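Local coordinates for pyrrolidone-carboxylate peptidase (Deinococcus radiodurans R1, PDB 5Z48), which removes N-terminal pyroglutamyl (5-oxoprolyl) groups from polypeptides, acting as a tetrameric thiol exopeptidase, at residues A54-L59 with L150-H155; A67-G72 with R199-A204; L119-I124 with G135-S140. All coordinates share one frame; numbering follows the deposited sequence.

The three contacts build outward from the central mixed sheet of a peptidase C15 fold. In interaction 1, two helices pack side by side; interaction 2 sets a third helix against strand 67-73, which leads to the pyroglutamate pocket through Gly72; interaction 3 joins helix 121-130 to strand 135-138. Interactions 1 and 2 meet where Leu70 CD2 packs on Leu56 CD1 at 4.0 Å, and interactions 2 and 3 where Ala204 CB lies 3.8 Å from Ile124 CG2. Interactions 1 and 3 stay about 6 Å apart at their nearest atoms. The side chain of Thr71 lies about 7 Å from the bound pyroglutamate, and that of Ile137 about 7 Å from that of Glu83, probably an active-site residue.

Interaction 1 of 3, residues A54-L59 with L150-H155; sequences AALTRL and LYHALH
Leu56 reaches across from helix 49-63 with one methyl, CD2, which lies 4.0 Å from Ala153 CB and 4.2 Å from His152 CD2. It meets the imidazole obliquely, the two side chains running past each other in opposite directions. One residue on, Thr57 makes the polar contact: its OG1 sits 2.8 Å from His152 NE2, at the edge of the ring and in its plane. The histidine reaches this hydroxyl because CG stands anti to the backbone N (chi1 179°), extending the ring toward the other helix. These are neighbouring helices packed side by side on one face of the sheet in an alpha/beta fold; they run at 34° to one another, their local axes 10.2 Å apart, a separation bridged by the imidazole and the Leu56 methyl. Val149 also packs on Leu56 and Trp156 on Thr57, over about two turns of helix 145-159, which carries the probable active-site residue Cys146. Ala153 touches Cys167 of strand 167-172 and Ala55 touches Leu45 of strand 38-45, so both helices rest on the sheet. The bond at NE2 probably holds the ring's rotation; either partner could donate, but if the hydroxyl gives its proton to Gly53 O, in a weak bond, NE2 would probably be the donor to OG1.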
loop_
_atom_site.group_PDB
_atom_site.type_symbol
_atom_site.label_atom_id
_atom_site.label_comp_id
_atom_site.label_asym_id
_atom_site.label_seq_id
_atom_site.Cartn_x
_atom_site.Cartn_y
_atom_site.Cartn_z
ATOM N N ALA B 54 -3.205 -23.717 -25.953
ATOM C CA ALA B 54 -3.693 -24.349 -27.174
ATOM C C ALA B 54 -4.488 -23.347 -28.000
ATOM O O ALA B 54 -4.341 -23.287 -29.231
ATOM C CB ALA B 54 -4.551 -25.557 -26.839
ATOM N N ALA B 55 -5.318 -22.543 -27.340
ATOM C CA ALA B 55 -6.128 -21.570 -28.069
ATOM C C ALA B 55 -5.252 -20.493 -28.681
ATOM O O ALA B 55 -5.501 -20.060 -29.814
ATOM C CB ALA B 55 -7.168 -20.937 -27.130
ATOM N N LEU B 56 -4.220 -20.058 -27.943
ATOM C CA LEU B 56 -3.348 -18.982 -28.406
ATOM C C LEU B 56 -2.490 -19.453 -29.577
ATOM O O LEU B 56 -2.316 -18.721 -30.565
ATOM C CB LEU B 56 -2.483 -18.483 -27.236
ATOM C CG LEU B 56 -1.586 -17.290 -27.538
ATOM C CD1 LEU B 56 -2.311 -16.172 -28.247
ATOM C CD2 LEU B 56 -0.984 -16.744 -26.210
ATOM N N THR B 57 -1.993 -20.692 -29.504
ATOM C CA THR B 57 -1.274 -21.265 -30.641
ATOM C C THR B 57 -2.148 -21.295 -31.881
ATOM O O THR B 57 -1.696 -20.938 -32.981
ATOM C CB THR B 57 -0.778 -22.667 -30.307
ATOM O OG1 THR B 57 0.319 -22.574 -29.388
ATOM C CG2 THR B 57 -0.276 -23.368 -31.536
ATOM N N ARG B 58 -3.409 -21.722 -31.736
ATOM C CA ARG B 58 -4.291 -21.734 -32.904
ATOM C C ARG B 58 -4.481 -20.326 -33.474
ATOM O O ARG B 58 -4.457 -20.139 -34.698
ATOM C CB ARG B 58 -5.621 -22.393 -32.535
ATOM C CG ARG B 58 -6.675 -22.344 -33.605
ATOM C CD ARG B 58 -7.882 -23.112 -33.129
ATOM N NE ARG B 58 -8.637 -23.668 -34.241
ATOM N N LEU B 59 -4.672 -19.330 -32.608
ATOM C CA LEU B 59 -4.821 -17.953 -33.081
ATOM C C LEU B 59 -3.561 -17.464 -33.803
ATOM O O LEU B 59 -3.645 -16.837 -34.872
ATOM C CB LEU B 59 -5.156 -17.026 -31.901
ATOM C CG LEU B 59 -6.549 -17.151 -31.306
ATOM C CD1 LEU B 59 -6.539 -16.544 -29.861
ATOM C CD2 LEU B 59 -7.604 -16.485 -32.203
ATOM N N LEU B 150 2.154 -14.876 -22.118
ATOM C CA LEU B 150 3.168 -13.969 -22.638
ATOM C C LEU B 150 4.395 -14.757 -23.053
ATOM O O LEU B 150 4.860 -14.649 -24.192
ATOM C CB LEU B 150 3.526 -12.919 -21.576
ATOM C CG LEU B 150 4.637 -11.952 -21.966
ATOM C CD1 LEU B 150 4.307 -11.195 -23.276
ATOM C CD2 LEU B 150 4.960 -10.987 -20.837
ATOM N N TYR B 151 4.895 -15.614 -22.145
ATOM C CA TYR B 151 6.014 -16.488 -22.484
ATOM C C TYR B 151 5.646 -17.393 -23.654
ATOM O O TYR B 151 6.440 -17.569 -24.595
ATOM C CB TYR B 151 6.422 -17.308 -21.248
ATOM C CG TYR B 151 7.610 -18.201 -21.487
ATOM C CD1 TYR B 151 7.477 -19.448 -22.103
ATOM C CD2 TYR B 151 8.891 -17.807 -21.092
ATOM C CE1 TYR B 151 8.581 -20.256 -22.361
ATOM C CE2 TYR B 151 10.010 -18.612 -21.306
ATOM C CZ TYR B 151 9.857 -19.836 -21.955
ATOM O OH TYR B 151 10.949 -20.643 -22.205
ATOM N N HIS B 152 4.466 -18.015 -23.591
ATOM C CA HIS B 152 4.046 -18.943 -24.646
ATOM C C HIS B 152 4.051 -18.271 -26.020
ATOM O O HIS B 152 4.552 -18.849 -27.006
ATOM C CB HIS B 152 2.656 -19.465 -24.306
ATOM C CG HIS B 152 2.102 -20.399 -25.318
ATOM N ND1 HIS B 152 2.219 -21.770 -25.204
ATOM C CD2 HIS B 152 1.421 -20.168 -26.465
ATOM C CE1 HIS B 152 1.626 -22.343 -26.241
ATOM N NE2 HIS B 152 1.158 -21.391 -27.031
ATOM N N ALA B 153 3.485 -17.068 -26.120
ATOM C CA ALA B 153 3.406 -16.414 -27.426
ATOM C C ALA B 153 4.793 -16.026 -27.931
ATOM O O ALA B 153 5.093 -16.210 -29.127
ATOM C CB ALA B 153 2.499 -15.185 -27.329
ATOM N N LEU B 154 5.647 -15.472 -27.063
ATOM C CA LEU B 154 6.972 -15.056 -27.520
ATOM C C LEU B 154 7.784 -16.258 -27.984
ATOM O O LEU B 154 8.479 -16.193 -29.003
ATOM C CB LEU B 154 7.677 -14.274 -26.401
ATOM C CG LEU B 154 7.086 -12.897 -26.138
ATOM C CD1 LEU B 154 7.583 -12.351 -24.775
ATOM C CD2 LEU B 154 7.477 -11.906 -27.259
ATOM N N HIS B 155 7.676 -17.381 -27.257
ATOM C CA HIS B 155 8.386 -18.605 -27.630
ATOM C C HIS B 155 7.895 -19.135 -28.975
ATOM O O HIS B 155 8.711 -19.477 -29.846
ATOM C CB HIS B 155 8.171 -19.659 -26.544
ATOM C CG HIS B 155 8.895 -20.942 -26.809
ATOM N ND1 HIS B 155 10.268 -21.036 -26.760
ATOM C CD2 HIS B 155 8.439 -22.186 -27.088
ATOM C CE1 HIS B 155 10.632 -22.283 -27.018
ATOM N NE2 HIS B 155 9.543 -23.003 -27.224
#

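Interaction 2 of 3, residues A67-G72 with R199-A204; sequences AVLLTG and RAVRVA
Leu69 extends its CD2 methyl over the helix face formed by Val201 and Ala204, one turn apart, meeting both. This is helix-on-sheet packing in the alpha/beta fold of the C15 peptidases: strand 67-73 lies between parallel strands 5-11 and 167-172, and helix 194-211 covers one face of the sheet. Strand and helix run nearly antiparallel, at 162°, with their local axes 10.6 Å apart.

The leucine CG is anti to the backbone N (chi1 -175°), which carries the branch out from the sheet toward the helix. Its CD2 is 4.2 Å from Ala204 CB and 4.3 Å from Val201 CG1, and it also comes to 4.0 Å from Val201 O. That same valine methyl, CG1, faces Thr71 CG2 as well, so it bridges the two strand residues that point to the helix. Leu70, between them, turns to the other face of the sheet and packs on Phe169. All four touching residues are buried, and the contact is wholly one of van der Waals packing.

Around it, Leu8 of strand 5-11 and Ala25 and Leu29 of helix 21-29 pack on Val201, while Leu170, Ile124 and Trp128 also touch Ala204. The strand then continues into Gly72, which touches the bound pyroglutamate. Thr71 offers its two branches to different neighbours: OG1 hydrogen-bonds to Thr9 O on the adjoining strand, whereas CG2 lies 4.3 Å from Val201 CG1.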
loop_
_atom_site.group_PDB
_atom_site.type_symbol
_atom_site.label_atom_id
_atom_site.label_comp_id
_atom_site.label_asym_id
_atom_site.label_seq_id
_atom_site.Cartn_x
_atom_site.Cartn_y
_atom_site.Cartn_z
ATOM N N ALA B 67 1.051 -8.196 -35.305
ATOM C CA ALA B 67 1.353 -7.738 -33.956
ATOM C C ALA B 67 0.403 -8.445 -33.015
ATOM O O ALA B 67 -0.697 -8.843 -33.423
ATOM C CB ALA B 67 1.175 -6.220 -33.846
ATOM N N VAL B 68 0.832 -8.607 -31.750
ATOM C CA VAL B 68 0.085 -9.376 -30.753
ATOM C C VAL B 68 0.026 -8.569 -29.463
ATOM O O VAL B 68 1.072 -8.250 -28.865
ATOM C CB VAL B 68 0.719 -10.761 -30.504
ATOM C CG1 VAL B 68 -0.025 -11.548 -29.433
ATOM C CG2 VAL B 68 0.835 -11.543 -31.828
ATOM N N LEU B 69 -1.195 -8.236 -29.031
ATOM C CA LEU B 69 -1.455 -7.533 -27.770
ATOM C C LEU B 69 -2.284 -8.427 -26.841
ATOM O O LEU B 69 -3.498 -8.576 -27.013
ATOM C CB LEU B 69 -2.142 -6.182 -28.034
ATOM C CG LEU B 69 -2.361 -5.307 -26.781
ATOM C CD1 LEU B 69 -1.082 -5.049 -26.016
ATOM C CD2 LEU B 69 -2.947 -3.950 -27.205
ATOM N N LEU B 70 -1.639 -9.042 -25.846
ATOM C CA LEU B 70 -2.318 -9.891 -24.881
ATOM C C LEU B 70 -2.677 -9.033 -23.663
ATOM O O LEU B 70 -1.812 -8.281 -23.175
ATOM C CB LEU B 70 -1.383 -11.017 -24.453
ATOM C CG LEU B 70 -0.689 -11.796 -25.588
ATOM C CD1 LEU B 70 0.412 -12.691 -24.909
ATOM C CD2 LEU B 70 -1.642 -12.651 -26.378
ATOM N N THR B 71 -3.913 -9.128 -23.181
ATOM C CA THR B 71 -4.319 -8.312 -22.033
ATOM C C THR B 71 -4.943 -9.170 -20.924
ATOM O O THR B 71 -5.474 -10.272 -21.150
ATOM C CB THR B 71 -5.302 -7.175 -22.432
ATOM O OG1 THR B 71 -6.616 -7.668 -22.676
ATOM C CG2 THR B 71 -4.804 -6.469 -23.692
ATOM N N GLY B 72 -4.945 -8.606 -19.708
ATOM C CA GLY B 72 -5.466 -9.342 -18.570
ATOM C C GLY B 72 -5.627 -8.398 -17.401
ATOM O O GLY B 72 -5.072 -7.287 -17.393
ATOM N N ARG B 199 -10.295 2.376 -23.625
ATOM C CA ARG B 199 -9.563 3.420 -24.333
ATOM C C ARG B 199 -8.057 3.215 -24.208
ATOM O O ARG B 199 -7.318 3.422 -25.181
ATOM C CB ARG B 199 -9.963 4.793 -23.801
ATOM C CG ARG B 199 -9.418 5.923 -24.684
ATOM C CD ARG B 199 -10.009 7.257 -24.279
ATOM N NE ARG B 199 -9.680 7.641 -22.894
ATOM C CZ ARG B 199 -8.684 8.478 -22.564
ATOM N NH1 ARG B 199 -7.914 9.046 -23.499
ATOM N NH2 ARG B 199 -8.470 8.804 -21.289
ATOM N N ALA B 200 -7.571 2.793 -23.026
ATOM C CA ALA B 200 -6.135 2.541 -22.868
ATOM C C ALA B 200 -5.672 1.420 -23.780
ATOM O O ALA B 200 -4.587 1.489 -24.372
ATOM C CB ALA B 200 -5.813 2.213 -21.392
ATOM N N VAL B 201 -6.467 0.358 -23.886
ATOM C CA VAL B 201 -6.097 -0.751 -24.772
ATOM C C VAL B 201 -6.092 -0.279 -26.224
ATOM O O VAL B 201 -5.181 -0.622 -26.999
ATOM C CB VAL B 201 -7.052 -1.942 -24.542
ATOM C CG1 VAL B 201 -6.755 -3.098 -25.496
ATOM C CG2 VAL B 201 -6.903 -2.413 -23.092
ATOM N N ARG B 202 -7.089 0.514 -26.602
ATOM C CA ARG B 202 -7.196 1.053 -27.963
ATOM C C ARG B 202 -5.984 1.919 -28.303
ATOM O O ARG B 202 -5.382 1.778 -29.375
ATOM C CB ARG B 202 -8.473 1.880 -28.098
ATOM C CG ARG B 202 -8.630 2.435 -29.528
ATOM C CD ARG B 202 -9.841 3.312 -29.713
ATOM N NE ARG B 202 -9.903 3.842 -31.083
ATOM C CZ ARG B 202 -11.034 4.115 -31.734
ATOM N NH1 ARG B 202 -12.205 3.889 -31.147
ATOM N NH2 ARG B 202 -11.002 4.602 -32.981
ATOM N N VAL B 203 -5.604 2.817 -27.391
ATOM C CA VAL B 203 -4.457 3.695 -27.625
ATOM C C VAL B 203 -3.169 2.881 -27.776
ATOM O O VAL B 203 -2.330 3.182 -28.646
ATOM C CB VAL B 203 -4.379 4.758 -26.501
ATOM C CG1 VAL B 203 -3.084 5.597 -26.554
ATOM C CG2 VAL B 203 -5.556 5.694 -26.645
ATOM N N ALA B 204 -3.007 1.832 -26.966
ATOM C CA ALA B 204 -1.846 0.956 -27.117
ATOM C C ALA B 204 -1.858 0.278 -28.468
ATOM O O ALA B 204 -0.816 0.210 -29.130
ATOM C CB ALA B 204 -1.787 -0.076 -25.980
#

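Interaction 3 of 3, residues L119-I124 with G135-S140. With DMS (dimethyl sulfoxide), chain H.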
loop_
_atom_site.group_PDB
_atom_site.type_symbol
_atom_site.label_atom_id
_atom_site.label_comp_id
_atom_site.label_asym_id
_atom_site.label_seq_id
_atom_site.Cartn_x
_atom_site.Cartn_y
_atom_site.Cartn_z
ATOM N N LEU B 119 7.067 -5.484 -27.976
ATOM C CA LEU B 119 6.289 -4.290 -28.255
ATOM C C LEU B 119 7.173 -3.044 -28.134
ATOM O O LEU B 119 8.185 -3.046 -27.426
ATOM C CB LEU B 119 5.115 -4.172 -27.270
ATOM C CG LEU B 119 4.030 -5.246 -27.365
ATOM C CD1 LEU B 119 2.962 -4.918 -26.378
ATOM C CD2 LEU B 119 3.479 -5.233 -28.780
ATOM N N PRO B 120 6.786 -1.940 -28.798
ATOM C CA PRO B 120 7.512 -0.670 -28.668
ATOM C C PRO B 120 7.080 0.029 -27.381
ATOM O O PRO B 120 6.185 0.861 -27.373
ATOM C CB PRO B 120 7.093 0.082 -29.936
ATOM C CG PRO B 120 5.703 -0.448 -30.244
ATOM C CD PRO B 120 5.753 -1.898 -29.843
ATOM N N LEU B 121 7.700 -0.395 -26.258
ATOM C CA LEU B 121 7.209 0.002 -24.932
ATOM C C LEU B 121 7.167 1.513 -24.778
ATOM O O LEU B 121 6.161 2.055 -24.293
ATOM C CB LEU B 121 8.066 -0.623 -23.813
ATOM C CG LEU B 121 8.087 -2.151 -23.836
ATOM C CD1 LEU B 121 9.063 -2.642 -22.737
ATOM C CD2 LEU B 121 6.705 -2.798 -23.697
ATOM N N ARG B 122 8.256 2.212 -25.121
ATOM C CA ARG B 122 8.273 3.658 -24.869
ATOM C C ARG B 122 7.288 4.397 -25.768
ATOM O O ARG B 122 6.655 5.364 -25.312
ATOM C CB ARG B 122 9.683 4.236 -25.016
ATOM C CG ARG B 122 10.689 3.688 -23.993
ATOM C CD ARG B 122 10.420 4.122 -22.548
ATOM N NE ARG B 122 11.222 3.321 -21.595
ATOM C CZ ARG B 122 11.089 3.414 -20.274
ATOM N NH1 ARG B 122 10.217 4.274 -19.740
ATOM N NH2 ARG B 122 11.775 2.621 -19.470
ATOM N N ALA B 123 7.078 3.928 -27.003
ATOM C CA ALA B 123 6.093 4.562 -27.876
ATOM C C ALA B 123 4.686 4.409 -27.318
ATOM O O ALA B 123 3.853 5.316 -27.440
ATOM C CB ALA B 123 6.171 3.947 -29.264
ATOM N N ILE B 124 4.389 3.259 -26.703
ATOM C CA ILE B 124 3.067 3.102 -26.099
ATOM C C ILE B 124 2.905 4.030 -24.897
ATOM O O ILE B 124 1.867 4.694 -24.756
ATOM C CB ILE B 124 2.828 1.633 -25.707
ATOM C CG1 ILE B 124 2.811 0.726 -26.954
ATOM C CG2 ILE B 124 1.493 1.493 -24.924
ATOM C CD1 ILE B 124 2.921 -0.799 -26.589
ATOM N N GLY B 135 0.399 5.542 -16.943
ATOM C CA GLY B 135 0.773 4.138 -17.105
ATOM C C GLY B 135 2.270 3.954 -17.016
ATOM O O GLY B 135 3.031 4.922 -16.907
ATOM N N ASP B 136 2.702 2.694 -17.030
ATOM C CA ASP B 136 4.140 2.441 -16.834
ATOM C C ASP B 136 4.465 1.034 -17.315
ATOM O O ASP B 136 3.593 0.266 -17.695
ATOM C CB ASP B 136 4.557 2.618 -15.380
ATOM C CG ASP B 136 6.018 3.099 -15.241
ATOM O OD1 ASP B 136 6.808 3.015 -16.213
ATOM O OD2 ASP B 136 6.376 3.561 -14.136
ATOM N N ILE B 137 5.756 0.724 -17.320
ATOM C CA ILE B 137 6.262 -0.632 -17.564
ATOM C C ILE B 137 6.305 -1.377 -16.221
ATOM O O ILE B 137 6.683 -0.805 -15.170
ATOM C CB ILE B 137 7.664 -0.554 -18.208
ATOM C CG1 ILE B 137 7.545 0.008 -19.662
ATOM C CG2 ILE B 137 8.339 -1.928 -18.220
ATOM C CD1 ILE B 137 8.893 0.568 -20.160
ATOM N N SER B 138 5.899 -2.650 -16.264
ATOM C CA SER B 138 6.017 -3.590 -15.154
ATOM C C SER B 138 7.095 -4.601 -15.491
ATOM O O SER B 138 7.168 -5.075 -16.629
ATOM C CB SER B 138 4.683 -4.316 -14.946
ATOM O OG SER B 138 4.815 -5.488 -14.144
ATOM N N ASN B 139 7.885 -4.976 -14.482
ATOM C CA ASN B 139 8.975 -5.915 -14.713
ATOM C C ASN B 139 8.693 -7.296 -14.144
ATOM O O ASN B 139 9.568 -8.176 -14.206
ATOM C CB ASN B 139 10.256 -5.316 -14.150
ATOM C CG ASN B 139 10.650 -4.085 -14.926
ATOM O OD1 ASN B 139 10.612 -4.133 -16.156
ATOM N ND2 ASN B 139 11.000 -3.006 -14.249
ATOM N N SER B 140 7.477 -7.540 -13.671
ATOM C CA SER B 140 6.994 -8.903 -13.436
ATOM C C SER B 140 5.505 -8.982 -13.726
ATOM O O SER B 140 4.729 -8.169 -13.200
ATOM C CB SER B 140 7.247 -9.379 -12.008
ATOM O OG SER B 140 6.566 -10.640 -11.798
HETATM S S DMS H . 11.515 -2.173 -26.095
HETATM O O DMS H . 10.500 -1.111 -26.265
HETATM C C1 DMS H . 10.917 -3.885 -26.122
HETATM C C2 DMS H . 12.345 -2.055 -24.486
HETATM O O HOH W 1 8.726 4.940 -17.478
#
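Ile137 pushes its terminal methyl, CD1, under the guanidinium of Arg122 and against the base of Leu121. The contact joins the first turn of helix 121-130 to strand 135-138, a short strand of the mixed sheet, paired in parallel with strand 80-90, in an alpha/beta fold. Ile137 CD1 lies over the centre of one guanidinium face, 3.6 Å from Arg122 CZ, the two side chains crossing at about a right angle, and also 3.9 Å from Leu121 CB. The first bond of the Arg122 side chain points away from the strand, and the bend at chi2 (-68°) returns the guanidinium over the methyl.

In the plane of the guanidinium, a water accepts from Arg122 NH1 at 2.8 Å and donates to Asp136 OD1, bridging two opposite charges that do not touch directly. The remaining guanidinium nitrogens form salt bridges with Asp104 and Asp91 of the second subunit, so the group that covers Ile137 also belongs to the subunit interface.

Farther out, Pro120 is the centre of an inverse gamma turn and the N-cap of the helix. Leu121 N donates to the oxygen of a dimethyl sulfoxide, probably from the crystallisation liquor, at 2.9 Å. On the strand, Ser138 OG is hydrogen-bonded to OE1 of Glu83, probably an active-site residue. Asp136 OD1 also accepts from Ile137 N at 2.8 Å, on its anti side and 33° out of the carboxylate plane.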